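Local coordinates for vacuolar-sorting protein BRO1 (PDB 1ZB1) that takes part in concentrating and sorting cargo proteins of the multivesicular body for incorporation into intralumenal vesicles and recruits the deubiquitinase DOA4 to endosomes, at residues R180-I185 with A237-P242; A102-A107 with S171-S176; G264-L267 with N271-G274. One frame throughout, in Å; residues are numbered along the deposited sequence.

Overall arrangement
All three contacts belong to the Bro1 domain, the N-terminal part of the protein, which may be involved in binding SNF7. Interactions 1 and 2 are neighbours, their centres about 9 Å apart, and share a polar cluster: Tyr239 OH lies 2.6 Å from Asp173 OD2 and 2.7 Å from Tyr104 OH, both probable hydrogen bonds. Through it the loops 102-107, 171-176 and 237-242 meet beside helix 176-198. Interaction 3 stands apart, at the turn between helices 242-269 and 275-290; its centre is about 48 Å from that of interaction 2, across the centre of the chain, and its nearest atoms are about 25 Å from interaction 1.

Interaction 1 (R180-I185 with A237-P242); sequences RFLANI and AIYGEP
Tyr239 reaches from the loop before helix 242-269 onto Phe181 and Leu182, consecutive residues of helix 176-198. The closest approach is made by Leu182, whose CD2 lies 3.8 Å from Tyr239 CE2; its other methyl, CD1, is 4.1 Å from the same ring atom. Both Leu182 CD2 and Phe181 CD2 come to the edge of the tyrosine ring, near its plane, and Phe181 CD2 stands 4.3 Å from Tyr239 CD2. The leucine and tyrosine side chains cross at about a right angle.

The tyrosine is brought to the helix by a first torsion that sets CG anti to the backbone N (chi1 171°). One turn along the helix, Ile185 CG1 sits 3.9 Å above one face of the Phe181 ring, offset toward its rim. Farther out, Phe181 also meets the ring of Phe228 and the side chain of Trp244, while Leu182 packs on Phe159 of helix 146-165.

Beyond this apolar patch the ring of Tyr239 meets that of Tyr104 edge-to-face, and its hydroxyl ends in the polar cluster with Asp173. The one side chain serves two kinds of contact: its edge joins loop to helix by dispersion contacts, and its hydroxyl is satisfied by hydrogen bonds to groups of two other loops.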
loop_
_atom_site.group_PDB
_atom_site.type_symbol
_atom_site.label_atom_id
_atom_site.label_comp_id
_atom_site.label_asym_id
_atom_site.label_seq_id
_atom_site.Cartn_x
_atom_site.Cartn_y
_atom_site.Cartn_z
ATOM N N ARG A 180 -4.973 -0.634 -8.153
ATOM C CA ARG A 180 -4.221 -1.887 -8.234
ATOM C C ARG A 180 -2.730 -1.542 -8.053
ATOM O O ARG A 180 -1.983 -2.244 -7.355
ATOM C CB ARG A 180 -4.441 -2.548 -9.599
ATOM C CG ARG A 180 -3.672 -3.845 -9.812
ATOM C CD ARG A 180 -4.575 -5.052 -9.619
ATOM N NE ARG A 180 -4.558 -5.549 -8.249
ATOM C CZ ARG A 180 -5.495 -6.330 -7.723
ATOM N NH1 ARG A 180 -6.541 -6.705 -8.448
ATOM N NH2 ARG A 180 -5.378 -6.749 -6.472
ATOM N N PHE A 181 -2.311 -0.451 -8.689
ATOM C CA PHE A 181 -0.929 0.020 -8.600
ATOM C C PHE A 181 -0.616 0.323 -7.135
ATOM O O PHE A 181 0.408 -0.108 -6.605
ATOM C CB PHE A 181 -0.754 1.280 -9.470
ATOM C CG PHE A 181 0.555 2.001 -9.270
ATOM C CD1 PHE A 181 1.769 1.375 -9.550
ATOM C CD2 PHE A 181 0.572 3.317 -8.809
ATOM C CE1 PHE A 181 2.980 2.047 -9.372
ATOM C CE2 PHE A 181 1.777 4.001 -8.626
ATOM C CZ PHE A 181 2.985 3.362 -8.909
ATOM N N LEU A 182 -1.503 1.064 -6.482
ATOM C CA LEU A 182 -1.303 1.401 -5.077
ATOM C C LEU A 182 -1.220 0.134 -4.209
ATOM O O LEU A 182 -0.416 0.061 -3.271
ATOM C CB LEU A 182 -2.434 2.320 -4.601
ATOM C CG LEU A 182 -2.151 3.826 -4.477
ATOM C CD1 LEU A 182 -0.954 4.233 -5.308
ATOM C CD2 LEU A 182 -3.396 4.614 -4.864
ATOM N N ALA A 183 -2.047 -0.859 -4.521
ATOM C CA ALA A 183 -2.031 -2.117 -3.768
ATOM C C ALA A 183 -0.679 -2.818 -3.946
ATOM O O ALA A 183 -0.111 -3.343 -2.987
ATOM C CB ALA A 183 -3.156 -3.032 -4.244
ATOM N N ASN A 184 -0.172 -2.822 -5.177
ATOM C CA ASN A 184 1.108 -3.457 -5.478
ATOM C C ASN A 184 2.275 -2.746 -4.796
ATOM O O ASN A 184 3.273 -3.373 -4.444
ATOM C CB ASN A 184 1.331 -3.516 -6.998
ATOM C CG ASN A 184 0.446 -4.558 -7.672
ATOM O OD1 ASN A 184 0.044 -5.537 -7.046
ATOM N ND2 ASN A 184 0.154 -4.362 -8.952
ATOM N N ILE A 185 2.146 -1.435 -4.607
ATOM C CA ILE A 185 3.185 -0.661 -3.927
ATOM C C ILE A 185 3.225 -1.078 -2.452
ATOM O O ILE A 185 4.295 -1.307 -1.886
ATOM C CB ILE A 185 2.894 0.866 -4.007
ATOM C CG1 ILE A 185 3.130 1.382 -5.434
ATOM C CG2 ILE A 185 3.762 1.625 -3.007
ATOM C CD1 ILE A 185 4.587 1.391 -5.855
ATOM N N ALA A 237 2.867 12.115 -16.681
ATOM C CA ALA A 237 1.581 11.479 -16.954
ATOM C C ALA A 237 1.284 10.309 -16.015
ATOM O O ALA A 237 0.135 9.877 -15.898
ATOM C CB ALA A 237 1.525 11.013 -18.406
ATOM N N ILE A 238 2.317 9.790 -15.356
ATOM C CA ILE A 238 2.133 8.681 -14.428
ATOM C C ILE A 238 1.214 9.155 -13.303
ATOM O O ILE A 238 1.247 10.323 -12.919
ATOM C CB ILE A 238 3.487 8.202 -13.850
ATOM C CG1 ILE A 238 4.365 7.664 -14.986
ATOM C CG2 ILE A 238 3.260 7.123 -12.791
ATOM C CD1 ILE A 238 5.680 7.070 -14.535
ATOM N N TYR A 239 0.402 8.244 -12.779
ATOM C CA TYR A 239 -0.559 8.569 -11.729
ATOM C C TYR A 239 -0.093 9.281 -10.447
ATOM O O TYR A 239 -0.555 10.386 -10.149
ATOM C CB TYR A 239 -1.341 7.308 -11.341
ATOM C CG TYR A 239 -2.208 7.504 -10.120
ATOM C CD1 TYR A 239 -3.209 8.476 -10.099
ATOM C CD2 TYR A 239 -1.983 6.765 -8.962
ATOM C CE1 TYR A 239 -3.958 8.713 -8.945
ATOM C CE2 TYR A 239 -2.723 6.993 -7.808
ATOM C CZ TYR A 239 -3.705 7.970 -7.806
ATOM O OH TYR A 239 -4.403 8.215 -6.657
ATOM N N GLY A 240 0.801 8.663 -9.685
ATOM C CA GLY A 240 1.236 9.276 -8.435
ATOM C C GLY A 240 2.278 10.378 -8.497
ATOM O O GLY A 240 2.081 11.414 -9.134
ATOM N N GLU A 241 3.386 10.159 -7.798
ATOM C CA GLU A 241 4.487 11.112 -7.767
ATOM C C GLU A 241 5.521 10.693 -8.800
ATOM O O GLU A 241 5.881 9.514 -8.889
ATOM C CB GLU A 241 5.137 11.128 -6.379
ATOM C CG GLU A 241 4.207 11.568 -5.270
ATOM C CD GLU A 241 3.923 13.058 -5.304
ATOM O OE1 GLU A 241 3.981 13.651 -6.400
ATOM O OE2 GLU A 241 3.630 13.633 -4.235
ATOM N N PRO A 242 6.009 11.647 -9.603
ATOM C CA PRO A 242 7.012 11.346 -10.627
ATOM C C PRO A 242 8.244 10.652 -10.038
ATOM O O PRO A 242 8.820 9.757 -10.657
ATOM C CB PRO A 242 7.338 12.723 -11.195
ATOM C CG PRO A 242 6.040 13.438 -11.070
ATOM C CD PRO A 242 5.593 13.057 -9.680
#

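Interaction 2 (A102-A107 with S171-S176); sequences AEYSSA and SVDLQS
The carboxylate of Asp173 meets both the backbone N-H and the methyl group of Ala102. From the aspartate CB, CG stands anti to the carbonyl carbon (chi1 -65°), which carries the carboxylate across to the loop 102-107. CG itself comes 4.0 Å from Ala102 CB. One branch, OD1, accepts a nearly straight hydrogen bond from Ala102 N (2.7 Å, 168° at the hydrogen) on its syn lone pair, the side of the other oxygen; it also forms a salt bridge with Lys16. The second branch, OD2, lies 3.6 Å from Ala102 CB and takes a hydrogen bond of 2.7 Å from a water, which donates as well to Ala102 O at 2.9 Å. OD2, which also holds the Tyr239 hydroxyl, approaches the edge of the Tyr104 ring, whose plane is turned 70° from that of the carboxylate.

Behind the acid, an ST turn steadies the backbone: Asp173 N donates to Ser171 OG at 3.2 Å. The carboxylate therefore ties the loop after strand 97-100 to the short 3-10 segment 172-173 between helices 146-165 and 176-198, with Phe127 of helix 118-139 packed against the Asp173 side chain.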
loop_
_atom_site.group_PDB
_atom_site.type_symbol
_atom_site.label_atom_id
_atom_site.label_comp_id
_atom_site.label_asym_id
_atom_site.label_seq_id
_atom_site.Cartn_x
_atom_site.Cartn_y
_atom_site.Cartn_z
ATOM N N ALA A 102 -6.881 13.406 -5.122
ATOM C CA ALA A 102 -5.671 13.532 -4.307
ATOM C C ALA A 102 -4.680 14.450 -5.023
ATOM O O ALA A 102 -4.531 14.381 -6.246
ATOM C CB ALA A 102 -5.038 12.154 -4.069
ATOM N N GLU A 103 -4.003 15.307 -4.266
ATOM C CA GLU A 103 -3.055 16.249 -4.854
ATOM C C GLU A 103 -1.595 15.815 -4.753
ATOM O O GLU A 103 -0.970 15.966 -3.707
ATOM C CB GLU A 103 -3.227 17.625 -4.206
ATOM C CG GLU A 103 -4.549 18.286 -4.545
ATOM C CD GLU A 103 -4.745 19.630 -3.866
ATOM O OE1 GLU A 103 -5.668 20.362 -4.277
ATOM O OE2 GLU A 103 -3.988 19.953 -2.924
ATOM N N TYR A 104 -1.053 15.274 -5.840
ATOM C CA TYR A 104 0.343 14.846 -5.841
ATOM C C TYR A 104 1.222 15.953 -6.412
ATOM O O TYR A 104 1.865 16.702 -5.675
ATOM C CB TYR A 104 0.535 13.580 -6.681
ATOM C CG TYR A 104 -0.239 12.371 -6.209
ATOM C CD1 TYR A 104 -1.442 12.023 -6.808
ATOM C CD2 TYR A 104 0.241 11.566 -5.173
ATOM C CE1 TYR A 104 -2.153 10.905 -6.398
ATOM C CE2 TYR A 104 -0.466 10.439 -4.749
ATOM C CZ TYR A 104 -1.663 10.118 -5.371
ATOM O OH TYR A 104 -2.379 9.009 -4.983
ATOM N N SER A 105 1.245 16.037 -7.736
ATOM C CA SER A 105 2.028 17.036 -8.451
ATOM C C SER A 105 1.489 17.109 -9.872
ATOM O O SER A 105 1.035 18.162 -10.329
ATOM C CB SER A 105 3.509 16.638 -8.490
ATOM O OG SER A 105 4.091 16.657 -7.199
ATOM N N SER A 106 1.534 15.971 -10.555
ATOM C CA SER A 106 1.063 15.869 -11.929
ATOM C C SER A 106 -0.455 16.003 -12.015
ATOM O O SER A 106 -0.987 16.453 -13.030
ATOM C CB SER A 106 1.506 14.532 -12.535
ATOM O OG SER A 106 2.920 14.410 -12.529
ATOM N N ALA A 107 -1.148 15.612 -10.948
ATOM C CA ALA A 107 -2.606 15.695 -10.908
ATOM C C ALA A 107 -3.072 17.154 -10.834
ATOM O O ALA A 107 -2.255 18.072 -10.735
ATOM C CB ALA A 107 -3.141 14.910 -9.711
ATOM N N SER A 171 -13.625 9.790 -10.264
ATOM C CA SER A 171 -12.282 10.210 -9.856
ATOM C C SER A 171 -11.156 9.313 -10.362
ATOM O O SER A 171 -11.246 8.082 -10.299
ATOM C CB SER A 171 -12.182 10.282 -8.324
ATOM O OG SER A 171 -10.842 10.562 -7.941
ATOM N N VAL A 172 -10.083 9.942 -10.829
ATOM C CA VAL A 172 -8.920 9.223 -11.334
ATOM C C VAL A 172 -8.296 8.341 -10.252
ATOM O O VAL A 172 -7.722 7.289 -10.548
ATOM C CB VAL A 172 -7.847 10.211 -11.878
ATOM C CG1 VAL A 172 -7.421 11.190 -10.795
ATOM C CG2 VAL A 172 -6.640 9.439 -12.393
ATOM N N ASP A 173 -8.416 8.771 -8.998
ATOM C CA ASP A 173 -7.866 8.023 -7.868
ATOM C C ASP A 173 -8.494 6.644 -7.728
ATOM O O ASP A 173 -7.849 5.708 -7.254
ATOM C CB ASP A 173 -8.118 8.767 -6.550
ATOM C CG ASP A 173 -7.396 10.088 -6.473
ATOM O OD1 ASP A 173 -8.020 11.080 -6.023
ATOM O OD2 ASP A 173 -6.207 10.133 -6.851
ATOM N N LEU A 174 -9.760 6.523 -8.117
ATOM C CA LEU A 174 -10.456 5.254 -7.967
ATOM C C LEU A 174 -10.543 4.407 -9.224
ATOM O O LEU A 174 -11.319 3.449 -9.282
ATOM C CB LEU A 174 -11.856 5.489 -7.381
ATOM C CG LEU A 174 -11.904 5.810 -5.875
ATOM C CD1 LEU A 174 -11.372 4.619 -5.060
ATOM C CD2 LEU A 174 -11.073 7.046 -5.595
ATOM N N GLN A 175 -9.759 4.756 -10.237
ATOM C CA GLN A 175 -9.749 3.956 -11.451
ATOM C C GLN A 175 -9.110 2.628 -11.046
ATOM O O GLN A 175 -8.083 2.612 -10.364
ATOM C CB GLN A 175 -8.925 4.643 -12.542
ATOM C CG GLN A 175 -9.573 5.917 -13.048
ATOM C CD GLN A 175 -11.061 5.725 -13.304
ATOM O OE1 GLN A 175 -11.900 6.375 -12.678
ATOM N NE2 GLN A 175 -11.394 4.817 -14.215
ATOM N N SER A 176 -9.718 1.523 -11.462
ATOM C CA SER A 176 -9.233 0.189 -11.106
ATOM C C SER A 176 -7.730 -0.050 -11.280
ATOM O O SER A 176 -7.099 -0.690 -10.439
ATOM C CB SER A 176 -10.015 -0.876 -11.890
ATOM O OG SER A 176 -9.611 -2.180 -11.502
HETATM O O HOH W 1 -5.096 12.258 -8.165
#

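Interaction 3 (G264-L267 with N271-G274); sequences GLHL and NRVG
Leu267, near the end of helix 242-269, receives at its carbonyl oxygen the backbone N-H of Arg272, where the chain has already turned out of the helix. This is the long bond of a Schellman motif. Asn271 is its C-prime residue and has the positive phi that the turn requires (54°), while Asn271 N reaches back to Glu268 O to complete the pattern. The bond from Arg272 N to Leu267 O is short, 2.7 Å, with an N-H...O angle of 159° and the donor tilted from the carbonyl plane. At this point the two CA atoms of Leu267 and Arg272 are 5.1 Å apart.

Side chains of the same two residues meet beside the backbone link. The Leu267 methyl CD2 lies over one face of the Arg272 guanidinium, 3.7 Å above its plane and offset toward the rim; its nearest atom there is NH2, at 3.8 Å. A bend at chi3 (-80°) turns the end of the arginine chain so that one guanidinium face meets the leucine methyl. Nearer the backbone, Arg272 CB is 3.5 Å from Leu267 O, and Leu267 CB is 4.0 Å from Arg272 O. The His266 ring is a looser neighbour, its CE1 4.3 Å from Arg272 NH2.

Beyond the two segments, Arg272 NH1 makes a salt bridge with Glu275, in the first turn of helix 275-290, and Leu267 packs on Ala276 and Phe279 of that helix. The contact thus combines a capped helix end with an apolar cover for the arginine: one carbonyl left over by the helix is satisfied, and a leucine methyl covers part of one guanidinium face while the charge of that group is met by Glu275 of the following helix.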
loop_
_atom_site.group_PDB
_atom_site.type_symbol
_atom_site.label_atom_id
_atom_site.label_comp_id
_atom_site.label_asym_id
_atom_site.label_seq_id
_atom_site.Cartn_x
_atom_site.Cartn_y
_atom_site.Cartn_z
ATOM N N GLY A 264 24.725 -16.850 -3.286
ATOM C CA GLY A 264 26.133 -17.127 -3.508
ATOM C C GLY A 264 26.802 -17.520 -2.205
ATOM O O GLY A 264 27.595 -18.459 -2.171
ATOM N N LEU A 265 26.488 -16.800 -1.131
ATOM C CA LEU A 265 27.059 -17.104 0.175
ATOM C C LEU A 265 26.650 -18.516 0.594
ATOM O O LEU A 265 27.358 -19.184 1.347
ATOM C CB LEU A 265 26.586 -16.094 1.222
ATOM C CG LEU A 265 27.087 -14.656 1.061
ATOM C CD1 LEU A 265 26.582 -13.811 2.215
ATOM C CD2 LEU A 265 28.612 -14.638 1.023
ATOM N N HIS A 266 25.502 -18.962 0.094
ATOM C CA HIS A 266 25.006 -20.297 0.393
ATOM C C HIS A 266 25.808 -21.323 -0.403
ATOM O O HIS A 266 26.213 -22.358 0.129
ATOM C CB HIS A 266 23.518 -20.396 0.043
ATOM C CG HIS A 266 23.030 -21.799 -0.128
ATOM N ND1 HIS A 266 22.749 -22.342 -1.365
ATOM C CD2 HIS A 266 22.814 -22.786 0.774
ATOM C CE1 HIS A 266 22.383 -23.602 -1.217
ATOM N NE2 HIS A 266 22.416 -23.898 0.071
ATOM N N LEU A 267 26.033 -21.031 -1.680
ATOM C CA LEU A 267 26.792 -21.923 -2.546
ATOM C C LEU A 267 28.198 -22.147 -1.993
ATOM O O LEU A 267 28.739 -23.248 -2.082
ATOM C CB LEU A 267 26.870 -21.348 -3.962
ATOM C CG LEU A 267 25.532 -21.235 -4.696
ATOM C CD1 LEU A 267 25.749 -20.621 -6.067
ATOM C CD2 LEU A 267 24.905 -22.611 -4.823
ATOM N N ASN A 271 30.299 -25.531 -0.423
ATOM C CA ASN A 271 31.555 -25.809 -1.110
ATOM C C ASN A 271 31.383 -25.884 -2.622
ATOM O O ASN A 271 32.046 -26.680 -3.292
ATOM C CB ASN A 271 32.167 -27.117 -0.601
ATOM C CG ASN A 271 32.631 -27.022 0.838
ATOM O OD1 ASN A 271 33.468 -26.184 1.180
ATOM N ND2 ASN A 271 32.091 -27.884 1.692
ATOM N N ARG A 272 30.484 -25.066 -3.159
ATOM C CA ARG A 272 30.262 -25.044 -4.596
ATOM C C ARG A 272 30.766 -23.737 -5.190
ATOM O O ARG A 272 30.028 -23.009 -5.860
ATOM C CB ARG A 272 28.779 -25.245 -4.925
ATOM C CG ARG A 272 28.347 -26.705 -4.891
ATOM C CD ARG A 272 27.023 -26.920 -5.608
ATOM N NE ARG A 272 25.869 -26.546 -4.798
ATOM C CZ ARG A 272 24.623 -26.493 -5.259
ATOM N NH1 ARG A 272 24.369 -26.784 -6.529
ATOM N NH2 ARG A 272 23.627 -26.162 -4.449
ATOM N N VAL A 273 32.037 -23.445 -4.926
ATOM C CA VAL A 273 32.668 -22.238 -5.435
ATOM C C VAL A 273 32.666 -22.349 -6.955
ATOM O O VAL A 273 32.470 -23.435 -7.499
ATOM C CB VAL A 273 34.117 -22.117 -4.920
ATOM C CG1 VAL A 273 34.705 -20.774 -5.318
ATOM C CG2 VAL A 273 34.143 -22.285 -3.408
ATOM N N GLY A 274 32.880 -21.237 -7.644
ATOM C CA GLY A 274 32.865 -21.278 -9.093
ATOM C C GLY A 274 31.424 -21.111 -9.520
ATOM O O GLY A 274 31.108 -20.320 -10.409
#